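Local coordinates for Udp-n-acetylglucosamine pyrophosphorylase (Trypanosoma brucei, PDB 4BQH), which probably catalyses the formation of UDP-N-acetylglucosamine and diphosphate from UTP and N-acetyl-alpha-D-glucosamine 1-phosphate, at residues A18-I23 with H53-L58; I223-E226 with R230-A233. One frame throughout, in Å; residues are numbered along the deposited sequence.

Interaction 1: A18-I23 with H53-L58; sequences ANQDHI and HFNDVL. With 9VU ((3S)-3-[2-(1,3-benzodioxol-5-yl)-2-oxidanylidene-ethyl]-4-bromanyl-5-methyl-3-oxidanyl-1H-indol-2-one), chain C.
With chi1 at -60°, Asn-55 sets CG beside its own backbone N and sends its amide from helix 51-64 to the backbone of Ala-18 and the side chain of Gln-20. The chain of Gln-20 bends at chi2 (-68°) and brings its amide to meet that of Asn-55 from the opposite direction. Asn-55 ND2 donates to Ala-18 O at 2.8 Å. The acceptor lies in the plane of the Asn-55 amide, but the donor sits above the carbonyl plane of Ala-18. Gln-20 NE2 donates to Asn-55 OD1 at 3.0 Å, and the two amide planes are 36° apart. Both ends of the Asn-55 amide are thus used, which fixes its rotation. A water accepts from Asn-55 ND2 at 3.0 Å and gives a longer bond of 3.3 Å to Asn-19 OD1.

Gln-20 is the N-cap residue of helix 21-29, and the contact joins the turn leading into that helix to the flank of helix 51-64. The Gln-20 amide has further partners: OE1 accepts from the backbone N of Ile-223, and NE2 also bonds Gly-221 O.

His-53 and Phe-54, on the same helix as Asn-55, belong to the pocket of the bound allosteric inhibitor. OAN of the inhibitor sits at the edge of the Phe-54 ring, near its plane, 3.3 Å from CE2. His-53 CD2 comes within 3.4 Å of the inhibitor's OAL.

Interaction 2: I223-E226 with R230-A233; sequences IIME and RICA
Glu-226 OE1 accepts a hydrogen bond from a water at 2.8 Å and meets the side chain of Arg-230. The same water donates to Ile-231 O at 2.9 Å and accepts from Ala-233 N, so it ties the carboxylate to the backbone of the facing strand. This is a tight beta hairpin, strand 225-227 against strand 230-234. Met-225 and Ile-231 form an antiparallel non-hydrogen-bonded pair. The backbone bond from Cys-232 N to Ile-224 O is 2.8 Å long and fairly straight, at 166°. The one from Glu-226 N to Arg-230 O is weak because it is bent.

Glu-226 and Arg-230 each hold CG anti to the backbone N, which runs the two chains side by side the same way and puts OE1 beside CD and NE of Arg-230. OE1 reaches the guanidinium edge near its plane and makes a salt bridge to Arg-230 NE at 3.3 Å. The hydrogen bond from NE to OE1 within this salt bridge is weak. The carboxylate is turned 63° from the guanidinium. The stronger partner of Arg-230 is Glu-45, whose OE1 makes a salt bridge to NH2.

The apolar side chains meet on two faces. Ile-224 CB packs on Cys-232 CB, whose SG is joined to Cys-215 in a disulfide. Ile-223 CG2 touches Ile-231 CB. The Met-225 chain bends at chi2 and chi3, and its SD comes to 3.8 Å from Ile-231 CG2.

In the fold
The two contacts lie side by side, with centres about 12 Å apart. Interaction 1 joins the turn before helix 21-29 to helix 51-64 through amides, a backbone carbonyl and a water. Interaction 2 joins two strands of one hairpin and adds backbone pairing, apolar packing and a salt bridge to a water bridge. It also buries more surface, 370 against 115 Å². Each is partly buried. Ile-223 links them: its O accepts from His-22 NE2, and its side chain packs on Ile-23 CD1, which also touches Ile-231. The inhibitor lies against His-53 and Phe-54 of helix 51-64, beside the Asn-55 contact, whereas the side chain of Ile-223 is about 11 Å from it.

Interaction 1: A18-I23 with H53-L58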
ATOM      1  N   ALA A  18       3.948  -1.272 -33.939  1.00 25.73           N
ATOM      2  CA  ALA A  18       4.350  -0.654 -32.650  1.00 23.10           C
ATOM      3  C   ALA A  18       5.734   0.015 -32.617  1.00 21.66           C
ATOM      4  O   ALA A  18       6.189   0.475 -31.562  1.00 20.89           O
ATOM      5  CB  ALA A  18       4.221  -1.670 -31.519  1.00 23.62           C
ATOM      6  N   ASN A  19       6.397   0.099 -33.768  1.00 22.32           N
ATOM      7  CA  ASN A  19       7.737   0.686 -33.862  1.00 22.57           C
ATOM      8  C   ASN A  19       8.770  -0.055 -33.002  1.00 20.90           C
ATOM      9  O   ASN A  19       9.752   0.529 -32.539  1.00 20.41           O
ATOM     10  CB  ASN A  19       7.718   2.191 -33.544  1.00 26.29           C
ATOM     11  CG  ASN A  19       7.234   3.024 -34.710  1.00 31.52           C
ATOM     12  OD1 ASN A  19       6.498   3.991 -34.525  1.00 35.13           O
ATOM     13  ND2 ASN A  19       7.643   2.650 -35.918  1.00 30.32           N
ATOM     14  N   GLN A  20       8.543  -1.347 -32.793  1.00 17.68           N
ATOM     15  CA  GLN A  20       9.450  -2.165 -31.998  1.00 17.29           C
ATOM     16  C   GLN A  20       9.715  -3.456 -32.768  1.00 17.65           C
ATOM     17  O   GLN A  20       9.597  -4.568 -32.242  1.00 17.63           O
ATOM     18  CB  GLN A  20       8.850  -2.428 -30.600  1.00 15.79           C
ATOM     19  CG  GLN A  20       8.722  -1.151 -29.750  1.00 15.89           C
ATOM     20  CD  GLN A  20      10.056  -0.557 -29.322  1.00 16.02           C
ATOM     21  OE1 GLN A  20      11.080  -1.231 -29.329  1.00 16.04           O
ATOM     22  NE2 GLN A  20      10.049   0.720 -28.935  1.00 15.15           N
ATOM     23  N   ASP A  21      10.074  -3.296 -34.038  1.00 18.38           N
ATOM     24  CA  ASP A  21      10.080  -4.439 -34.957  1.00 19.81           C
ATOM     25  C   ASP A  21      11.072  -5.550 -34.613  1.00 19.22           C
ATOM     26  O   ASP A  21      10.881  -6.699 -35.026  1.00 19.56           O
ATOM     27  CB  ASP A  21      10.279  -3.960 -36.394  1.00 21.83           C
ATOM     28  CG  ASP A  21       9.045  -3.305 -36.967  1.00 24.08           C
ATOM     29  OD1 ASP A  21       7.949  -3.371 -36.355  1.00 24.85           O
ATOM     30  OD2 ASP A  21       9.171  -2.717 -38.068  1.00 26.59           O
ATOM     31  N   HIS A  22      12.125  -5.225 -33.861  1.00 18.90           N
ATOM     32  CA  HIS A  22      13.083  -6.250 -33.420  1.00 19.17           C
ATOM     33  C   HIS A  22      12.438  -7.289 -32.515  1.00 19.78           C
ATOM     34  O   HIS A  22      12.811  -8.461 -32.535  1.00 19.94           O
ATOM     35  CB  HIS A  22      14.316  -5.609 -32.788  1.00 19.62           C
ATOM     36  CG  HIS A  22      14.014  -4.787 -31.550  1.00 20.96           C
ATOM     37  ND1 HIS A  22      13.255  -3.667 -31.587  1.00 21.49           N
ATOM     38  CD2 HIS A  22      14.381  -4.974 -30.209  1.00 20.80           C
ATOM     39  CE1 HIS A  22      13.145  -3.163 -30.334  1.00 20.08           C
ATOM     40  NE2 HIS A  22      13.842  -3.959 -29.497  1.00 19.16           N
ATOM     41  N   ILE A  23      11.427  -6.882 -31.741  1.00 19.48           N
ATOM     42  CA  ILE A  23      10.677  -7.823 -30.908  1.00 19.57           C
ATOM     43  C   ILE A  23       9.749  -8.678 -31.775  1.00 20.58           C
ATOM     44  O   ILE A  23       9.605  -9.877 -31.557  1.00 20.20           O
ATOM     45  CB  ILE A  23       9.857  -7.079 -29.834  1.00 19.37           C
ATOM     46  CG1 ILE A  23      10.800  -6.201 -28.986  1.00 20.63           C
ATOM     47  CG2 ILE A  23       9.072  -8.049 -28.962  1.00 18.98           C
ATOM     48  CD1 ILE A  23      10.124  -5.552 -27.807  1.00 20.40           C
ATOM     49  N   HIS A  53       1.585   3.218 -27.270  1.00 13.24           N
ATOM     50  CA  HIS A  53       1.398   4.216 -26.232  1.00 12.78           C
ATOM     51  C   HIS A  53       2.686   4.422 -25.466  1.00 12.37           C
ATOM     52  O   HIS A  53       3.066   5.545 -25.163  1.00 12.55           O
ATOM     53  CB  HIS A  53       0.258   3.802 -25.293  1.00 12.81           C
ATOM     54  CG  HIS A  53       0.161   4.663 -24.072  1.00 13.31           C
ATOM     55  ND1 HIS A  53      -0.092   5.992 -24.140  1.00 14.39           N
ATOM     56  CD2 HIS A  53       0.335   4.359 -22.728  1.00 13.41           C
ATOM     57  CE1 HIS A  53      -0.092   6.506 -22.892  1.00 14.54           C
ATOM     58  NE2 HIS A  53       0.145   5.503 -22.028  1.00 13.85           N
ATOM     59  N   PHE A  54       3.391   3.341 -25.146  1.00 12.29           N
ATOM     60  CA  PHE A  54       4.641   3.509 -24.393  1.00 11.82           C
ATOM     61  C   PHE A  54       5.792   4.202 -25.126  1.00 12.27           C
ATOM     62  O   PHE A  54       6.662   4.800 -24.478  1.00 12.09           O
ATOM     63  CB  PHE A  54       5.061   2.207 -23.720  1.00 11.67           C
ATOM     64  CG  PHE A  54       4.498   2.072 -22.324  1.00 11.52           C
ATOM     65  CD1 PHE A  54       5.109   2.750 -21.253  1.00 11.63           C
ATOM     66  CD2 PHE A  54       3.328   1.344 -22.089  1.00 11.91           C
ATOM     67  CE1 PHE A  54       4.590   2.660 -19.963  1.00 11.45           C
ATOM     68  CE2 PHE A  54       2.798   1.248 -20.790  1.00 11.44           C
ATOM     69  CZ  PHE A  54       3.422   1.925 -19.736  1.00 11.71           C
ATOM     70  N   ASN A  55       5.802   4.141 -26.462  1.00 11.82           N
ATOM     71  CA  ASN A  55       6.723   5.014 -27.209  1.00 12.49           C
ATOM     72  C   ASN A  55       6.459   6.492 -26.915  1.00 12.44           C
ATOM     73  O   ASN A  55       7.395   7.274 -26.726  1.00 12.21           O
ATOM     74  CB  ASN A  55       6.631   4.758 -28.715  1.00 12.74           C
ATOM     75  CG  ASN A  55       6.968   3.325 -29.090  1.00 13.36           C
ATOM     76  OD1 ASN A  55       7.825   2.668 -28.470  1.00 12.95           O
ATOM     77  ND2 ASN A  55       6.294   2.834 -30.130  1.00 12.86           N
ATOM     78  N   ASP A  56       5.183   6.876 -26.851  1.00 12.48           N
ATOM     79  CA  ASP A  56       4.826   8.262 -26.504  1.00 14.15           C
ATOM     80  C   ASP A  56       5.200   8.575 -25.066  1.00 13.06           C
ATOM     81  O   ASP A  56       5.625   9.683 -24.764  1.00 14.00           O
ATOM     82  CB  ASP A  56       3.315   8.477 -26.647  1.00 15.30           C
ATOM     83  CG  ASP A  56       2.857   8.479 -28.084  1.00 19.43           C
ATOM     84  OD1 ASP A  56       3.687   8.740 -28.979  1.00 21.83           O
ATOM     85  OD2 ASP A  56       1.657   8.219 -28.329  1.00 22.86           O
ATOM     86  N   VAL A  57       5.017   7.589 -24.189  1.00 12.49           N
ATOM     87  CA  VAL A  57       5.369   7.759 -22.783  1.00 11.81           C
ATOM     88  C   VAL A  57       6.870   8.033 -22.688  1.00 11.60           C
ATOM     89  O   VAL A  57       7.307   8.974 -22.007  1.00 10.90           O
ATOM     90  CB  VAL A  57       4.990   6.504 -21.963  1.00 11.67           C
ATOM     91  CG1 VAL A  57       5.534   6.618 -20.540  1.00 11.41           C
ATOM     92  CG2 VAL A  57       3.471   6.327 -21.938  1.00 11.77           C
ATOM     93  N   LEU A  58       7.668   7.231 -23.389  1.00 11.29           N
ATOM     94  CA  LEU A  58       9.123   7.407 -23.312  1.00 12.00           C
ATOM     95  C   LEU A  58       9.504   8.794 -23.802  1.00 12.27           C
ATOM     96  O   LEU A  58      10.275   9.509 -23.156  1.00 11.82           O
ATOM     97  CB  LEU A  58       9.859   6.371 -24.161  1.00 11.26           C
ATOM     98  CG  LEU A  58      11.392   6.538 -24.215  1.00 11.31           C
ATOM     99  CD1 LEU A  58      11.995   6.248 -22.843  1.00 12.17           C
ATOM    100  CD2 LEU A  58      11.956   5.588 -25.272  1.00 11.77           C
TER
HETATM  101  OAN 9VU C1539      -0.246   0.523 -21.712  1.00 13.61           O
HETATM  102  CAH 9VU C1539      -1.278   0.490 -21.014  1.00 13.99           C
HETATM  103  NAG 9VU C1539      -2.269  -0.388 -21.190  1.00 14.02           N
HETATM  104  CAC 9VU C1539      -3.253  -0.124 -20.287  1.00 13.59           C
HETATM  105  CAB 9VU C1539      -4.429  -0.741 -20.128  1.00 13.80           C
HETATM  106  CAA 9VU C1539      -5.373  -0.343 -19.169  1.00 14.26           C
HETATM  107  CAF 9VU C1539      -5.057   0.760 -18.367  1.00 14.55           C
HETATM  108  CAJ 9VU C1539      -5.992   1.210 -17.374  1.00 14.82           C
HETATM  109  CAE 9VU C1539      -3.804   1.380 -18.574  1.00 13.97           C
HETATM  110 BRA  9VU C1539      -3.385   2.830 -17.421  1.00 15.30          BR
HETATM  111  CAD 9VU C1539      -2.918   0.947 -19.514  1.00 13.91           C
HETATM  112  CAI 9VU C1539      -1.620   1.384 -19.962  1.00 13.97           C
HETATM  113  OAL 9VU C1539      -1.724   2.678 -20.562  1.00 15.78           O
HETATM  114  CAM 9VU C1539      -0.544   1.555 -18.856  1.00 13.67           C
HETATM  115  CAO 9VU C1539      -0.111   0.227 -18.202  1.00 13.40           C
HETATM  116  OAP 9VU C1539      -0.505  -0.831 -18.717  1.00 14.80           O
HETATM  117  CAQ 9VU C1539       0.761   0.286 -17.075  1.00 13.19           C
HETATM  118  CAV 9VU C1539       0.985   1.460 -16.353  1.00 12.82           C
HETATM  119  CAU 9VU C1539       1.821   1.494 -15.300  1.00 12.68           C
HETATM  120  OAY 9VU C1539       2.135   2.549 -14.491  1.00 12.32           O
HETATM  121  CAX 9VU C1539       3.353   2.120 -13.822  1.00 11.89           C
HETATM  122  OAW 9VU C1539       3.224   0.694 -13.785  1.00 11.82           O
HETATM  123  CAT 9VU C1539       2.455   0.400 -14.878  1.00 12.53           C
HETATM  124  CAS 9VU C1539       2.277  -0.772 -15.511  1.00 12.63           C
HETATM  125  CAR 9VU C1539       1.423  -0.857 -16.609  1.00 13.19           C
HETATM  126  O   HOH W   1       4.853   4.855 -31.807  1.00 27.60           O

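Interaction 2: I223-E226 with R230-A233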
ATOM      1  N   ILE A 223      13.118  -0.914 -27.351  1.00 12.66           N
ATOM      2  CA  ILE A 223      13.063  -1.732 -26.146  1.00 12.18           C
ATOM      3  C   ILE A 223      14.342  -2.564 -26.076  1.00 12.65           C
ATOM      4  O   ILE A 223      14.762  -3.179 -27.082  1.00 13.14           O
ATOM      5  CB  ILE A 223      11.805  -2.626 -26.118  1.00 12.07           C
ATOM      6  CG1 ILE A 223      10.562  -1.751 -25.892  1.00 12.63           C
ATOM      7  CG2 ILE A 223      11.878  -3.657 -24.996  1.00 12.89           C
ATOM      8  CD1 ILE A 223       9.226  -2.466 -26.033  1.00 11.63           C
ATOM      9  N   ILE A 224      14.960  -2.579 -24.898  1.00 11.65           N
ATOM     10  CA  ILE A 224      16.173  -3.352 -24.699  1.00 12.28           C
ATOM     11  C   ILE A 224      15.806  -4.817 -24.470  1.00 13.18           C
ATOM     12  O   ILE A 224      14.815  -5.117 -23.814  1.00 12.82           O
ATOM     13  CB  ILE A 224      16.975  -2.806 -23.508  1.00 12.13           C
ATOM     14  CG1 ILE A 224      17.464  -1.377 -23.800  1.00 11.93           C
ATOM     15  CG2 ILE A 224      18.153  -3.739 -23.164  1.00 12.60           C
ATOM     16  CD1 ILE A 224      17.867  -0.589 -22.563  1.00 11.29           C
ATOM     17  N   MET A 225      16.599  -5.726 -25.050  1.00 13.76           N
ATOM     18  CA  MET A 225      16.458  -7.155 -24.808  1.00 15.34           C
ATOM     19  C   MET A 225      17.391  -7.597 -23.687  1.00 15.37           C
ATOM     20  O   MET A 225      18.598  -7.308 -23.729  1.00 15.13           O
ATOM     21  CB  MET A 225      16.788  -7.952 -26.092  1.00 17.58           C
ATOM     22  CG  MET A 225      15.972  -7.571 -27.325  1.00 21.07           C
ATOM     23  SD  MET A 225      14.215  -7.876 -27.060  1.00 26.68           S
ATOM     24  CE  MET A 225      14.171  -9.679 -27.114  1.00 22.14           C
ATOM     25  N   GLU A 226      16.841  -8.269 -22.677  1.00 15.23           N
ATOM     26  CA  GLU A 226      17.668  -8.900 -21.651  1.00 17.06           C
ATOM     27  C   GLU A 226      18.433 -10.083 -22.279  1.00 16.38           C
ATOM     28  O   GLU A 226      19.631 -10.299 -22.014  1.00 16.18           O
ATOM     29  CB  GLU A 226      16.811  -9.376 -20.489  1.00 19.94           C
ATOM     30  CG  GLU A 226      17.622  -9.904 -19.310  1.00 24.90           C
ATOM     31  CD  GLU A 226      16.785 -10.179 -18.072  1.00 29.40           C
ATOM     32  OE1 GLU A 226      15.556  -9.940 -18.085  1.00 31.07           O
ATOM     33  OE2 GLU A 226      17.370 -10.635 -17.069  1.00 34.97           O
ATOM     34  N   ARG A 230      13.697 -12.635 -23.861  1.00 13.87           N
ATOM     35  CA  ARG A 230      13.183 -11.798 -22.768  1.00 13.90           C
ATOM     36  C   ARG A 230      13.495 -10.334 -22.989  1.00 14.09           C
ATOM     37  O   ARG A 230      14.648  -9.972 -23.238  1.00 12.79           O
ATOM     38  CB  ARG A 230      13.758 -12.257 -21.426  1.00 15.01           C
ATOM     39  CG  ARG A 230      13.119 -11.572 -20.221  1.00 15.58           C
ATOM     40  CD  ARG A 230      13.460 -12.268 -18.912  1.00 17.15           C
ATOM     41  NE  ARG A 230      12.753 -11.623 -17.794  1.00 18.51           N
ATOM     42  CZ  ARG A 230      11.481 -11.869 -17.481  1.00 18.90           C
ATOM     43  NH1 ARG A 230      10.769 -12.726 -18.208  1.00 17.71           N
ATOM     44  NH2 ARG A 230      10.924 -11.245 -16.453  1.00 19.90           N
ATOM     45  N   ILE A 231      12.466  -9.489 -22.906  1.00 13.12           N
ATOM     46  CA  ILE A 231      12.697  -8.053 -22.954  1.00 14.05           C
ATOM     47  C   ILE A 231      13.034  -7.526 -21.574  1.00 13.78           C
ATOM     48  O   ILE A 231      12.637  -8.085 -20.556  1.00 13.36           O
ATOM     49  CB  ILE A 231      11.512  -7.252 -23.544  1.00 15.86           C
ATOM     50  CG1 ILE A 231      10.338  -7.191 -22.582  1.00 16.31           C
ATOM     51  CG2 ILE A 231      11.095  -7.770 -24.911  1.00 16.61           C
ATOM     52  CD1 ILE A 231       9.422  -6.014 -22.881  1.00 17.54           C
ATOM     53  N   CYS A 232      13.804  -6.449 -21.558  1.00 14.46           N
ATOM     54  CA  CYS A 232      14.096  -5.750 -20.344  1.00 15.37           C
ATOM     55  C   CYS A 232      12.796  -5.070 -19.899  1.00 13.64           C
ATOM     56  O   CYS A 232      12.171  -4.337 -20.660  1.00 13.66           O
ATOM     57  CB  CYS A 232      15.165  -4.694 -20.598  1.00 18.12           C
ATOM     58  SG  CYS A 232      15.751  -4.099 -19.018  1.00 28.27           S
ATOM     59  N   ALA A 233      12.378  -5.370 -18.678  1.00 13.02           N
ATOM     60  CA  ALA A 233      11.184  -4.739 -18.083  1.00 12.89           C
ATOM     61  C   ALA A 233      11.363  -4.693 -16.576  1.00 13.03           C
ATOM     62  O   ALA A 233      12.160  -5.450 -15.993  1.00 13.50           O
ATOM     63  CB  ALA A 233       9.893  -5.478 -18.477  1.00 12.60           C
TER
HETATM   64  O   HOH W   2      13.358  -8.269 -17.801  1.00 22.70           O